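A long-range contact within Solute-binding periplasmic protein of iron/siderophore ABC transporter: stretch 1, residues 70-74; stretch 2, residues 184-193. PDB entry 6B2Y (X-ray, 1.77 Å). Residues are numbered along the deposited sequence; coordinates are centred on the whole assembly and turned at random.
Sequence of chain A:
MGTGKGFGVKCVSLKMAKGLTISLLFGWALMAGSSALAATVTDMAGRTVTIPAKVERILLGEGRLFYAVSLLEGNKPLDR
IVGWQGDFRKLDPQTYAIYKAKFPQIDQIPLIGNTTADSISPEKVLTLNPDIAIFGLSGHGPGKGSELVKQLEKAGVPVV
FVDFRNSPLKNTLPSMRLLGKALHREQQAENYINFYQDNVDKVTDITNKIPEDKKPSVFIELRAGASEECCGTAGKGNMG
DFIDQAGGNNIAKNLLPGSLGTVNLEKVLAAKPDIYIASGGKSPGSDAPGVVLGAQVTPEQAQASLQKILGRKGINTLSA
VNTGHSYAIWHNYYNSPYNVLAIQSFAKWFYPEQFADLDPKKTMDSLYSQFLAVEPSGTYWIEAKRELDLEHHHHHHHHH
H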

# COMPACT_ATOMS: atom_id res chain seq x y z
N SER A 70 -10.96 -2.82 5.82
CA SER A 70 -10.97 -2.27 7.17
C SER A 70 -11.59 -0.88 7.24
O SER A 70 -12.18 -0.51 8.27
CB SER A 70 -9.56 -2.25 7.75
OG SER A 70 -8.78 -1.18 7.19
N LEU A 71 -11.46 -0.08 6.16
CA LEU A 71 -12.01 1.28 6.17
C LEU A 71 -13.53 1.30 6.16
O LEU A 71 -14.12 2.36 6.42
CB LEU A 71 -11.49 2.07 4.97
CG LEU A 71 -9.97 2.26 4.95
CD1 LEU A 71 -9.52 2.78 3.58
CD2 LEU A 71 -9.50 3.20 6.06
N LEU A 72 -14.19 0.17 5.87
CA LEU A 72 -15.64 0.12 5.74
C LEU A 72 -16.31 -0.56 6.93
O LEU A 72 -17.53 -0.43 7.08
CB LEU A 72 -16.04 -0.64 4.47
CG LEU A 72 -15.42 -0.10 3.18
CD1 LEU A 72 -15.81 -0.93 1.95
CD2 LEU A 72 -15.78 1.37 3.00
N GLU A 73 -15.54 -1.25 7.76
CA GLU A 73 -16.08 -2.18 8.75
C GLU A 73 -16.19 -1.60 10.15
O GLU A 73 -16.67 -2.30 11.05
CB GLU A 73 -15.23 -3.45 8.77
CG GLU A 73 -15.31 -4.23 7.48
CD GLU A 73 -16.73 -4.66 7.16
OE1 GLU A 73 -17.07 -5.84 7.44
OE2 GLU A 73 -17.50 -3.83 6.62
N GLY A 74 -15.73 -0.37 10.36
CA GLY A 74 -15.90 0.29 11.65
C GLY A 74 -15.21 -0.47 12.78
O GLY A 74 -14.05 -0.87 12.69
N HIS A 184 -21.97 -3.25 0.62
CA HIS A 184 -23.10 -2.59 1.26
C HIS A 184 -22.64 -1.71 2.43
O HIS A 184 -23.22 -1.73 3.51
CB HIS A 184 -24.15 -3.62 1.68
CG HIS A 184 -24.64 -4.44 0.54
ND1 HIS A 184 -25.35 -3.90 -0.51
CD2 HIS A 184 -24.52 -5.76 0.27
CE1 HIS A 184 -25.65 -4.85 -1.38
NE2 HIS A 184 -25.14 -5.99 -0.93
N ARG A 185 -21.60 -0.93 2.19
CA ARG A 185 -21.11 0.09 3.13
C ARG A 185 -20.88 1.41 2.40
O ARG A 185 -19.81 2.02 2.49
CB ARG A 185 -19.84 -0.39 3.82
CG ARG A 185 -20.02 -1.67 4.63
CD ARG A 185 -20.79 -1.38 5.91
NE ARG A 185 -20.79 -2.54 6.81
CZ ARG A 185 -21.61 -3.58 6.69
NH1 ARG A 185 -22.50 -3.61 5.71
NH2 ARG A 185 -21.55 -4.60 7.55
N GLU A 186 -21.89 1.88 1.67
CA GLU A 186 -21.71 3.03 0.79
C GLU A 186 -21.37 4.30 1.56
O GLU A 186 -20.57 5.12 1.09
CB GLU A 186 -22.98 3.24 -0.04
CG GLU A 186 -23.19 2.20 -1.12
CD GLU A 186 -24.05 1.03 -0.68
OE1 GLU A 186 -24.58 0.36 -1.59
OE2 GLU A 186 -24.21 0.78 0.55
N GLN A 187 -21.99 4.51 2.73
CA GLN A 187 -21.73 5.73 3.49
C GLN A 187 -20.30 5.76 4.00
O GLN A 187 -19.64 6.80 3.96
CB GLN A 187 -22.72 5.84 4.65
CG GLN A 187 -22.68 7.20 5.35
CD GLN A 187 -22.94 8.35 4.39
OE1 GLN A 187 -24.07 8.55 3.93
NE2 GLN A 187 -21.89 9.11 4.07
N GLN A 188 -19.81 4.61 4.48
CA GLN A 188 -18.42 4.52 4.90
C GLN A 188 -17.47 4.79 3.74
O GLN A 188 -16.47 5.50 3.90
CB GLN A 188 -18.14 3.14 5.50
CG GLN A 188 -18.76 2.91 6.90
CD GLN A 188 -20.26 2.60 6.86
OE1 GLN A 188 -20.85 2.40 5.79
NE2 GLN A 188 -20.89 2.56 8.04
N ALA A 189 -17.78 4.26 2.56
CA ALA A 189 -16.94 4.52 1.39
C ALA A 189 -16.91 6.00 1.05
O ALA A 189 -15.84 6.57 0.82
CB ALA A 189 -17.44 3.70 0.19
N GLU A 190 -18.09 6.64 1.02
CA GLU A 190 -18.15 8.07 0.76
C GLU A 190 -17.39 8.87 1.80
O GLU A 190 -16.68 9.82 1.46
CB GLU A 190 -19.62 8.52 0.69
CG GLU A 190 -19.74 10.01 0.41
CD GLU A 190 -21.15 10.44 0.04
OE1 GLU A 190 -21.94 9.61 -0.45
OE2 GLU A 190 -21.46 11.63 0.24
N ASN A 191 -17.52 8.51 3.09
CA ASN A 191 -16.75 9.20 4.12
C ASN A 191 -15.26 9.10 3.85
O ASN A 191 -14.53 10.09 3.95
CB ASN A 191 -17.08 8.63 5.51
CG ASN A 191 -18.51 8.91 5.94
OD1 ASN A 191 -19.18 9.80 5.37
ND2 ASN A 191 -19.01 8.15 6.92
N TYR A 192 -14.78 7.91 3.48
CA TYR A 192 -13.35 7.78 3.23
C TYR A 192 -12.92 8.54 1.97
O TYR A 192 -11.87 9.19 1.95
CB TYR A 192 -12.92 6.31 3.16
CG TYR A 192 -11.41 6.25 3.14
CD1 TYR A 192 -10.67 6.46 4.30
CD2 TYR A 192 -10.72 6.12 1.93
CE1 TYR A 192 -9.30 6.46 4.27
CE2 TYR A 192 -9.35 6.12 1.89
CZ TYR A 192 -8.64 6.30 3.06
OH TYR A 192 -7.27 6.31 3.03
N ILE A 193 -13.74 8.50 0.91
CA ILE A 193 -13.39 9.20 -0.33
C ILE A 193 -13.20 10.68 -0.07
O ILE A 193 -12.23 11.30 -0.55
CB ILE A 193 -14.47 8.95 -1.40
CG1 ILE A 193 -14.33 7.55 -1.98
CG2 ILE A 193 -14.43 10.02 -2.50
CD1 ILE A 193 -15.67 7.01 -2.52
O HOH W 1 -19.46 -0.63 9.06
O HOH W 2 -19.60 -3.30 10.09

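What holds the apolar part of this contact together? Leu 71 and Leu 72 pack against one side of the helix that starts at Glu 186. Leu 71 CD1 sits over a face of the Tyr 192 ring, 3.6 Å from its centroid and only 7° off the normal, so the methyl group meets the pi cloud almost head-on in a CH-pi contact. One helical turn earlier, Leu 72 CD2 lies 4.0 Å from Ala 189 CB and 3.9 Å from Gln 188 CB, and CD2 also comes within 3.5 Å of Ala 189 N, so the leucine reaches the helix backbone as well as its side chains.

Does charge contribute? Glu 73 and Arg 185 form a salt bridge, with OE2 of Glu 73 3.5 Å from NE of Arg 185. The oxygen lies well out of the guanidinium plane and no N-H points at it, so the attraction is one of charges alone. Arg 185 NH1 instead donates to His 184 O, at 3.0 Å.

How are the polar groups linked, given that no direct hydrogen bond crosses the contact? Water does the bridging. Water 1 donates to Leu 72 O at 2.8 Å and accepts a weak bond from Arg 185 NE at 3.2 Å. Water 2 similarly joins Glu 73 O, at 3.2 Å, to Arg 185 NH2, at 3.5 Å, the latter bond again weak.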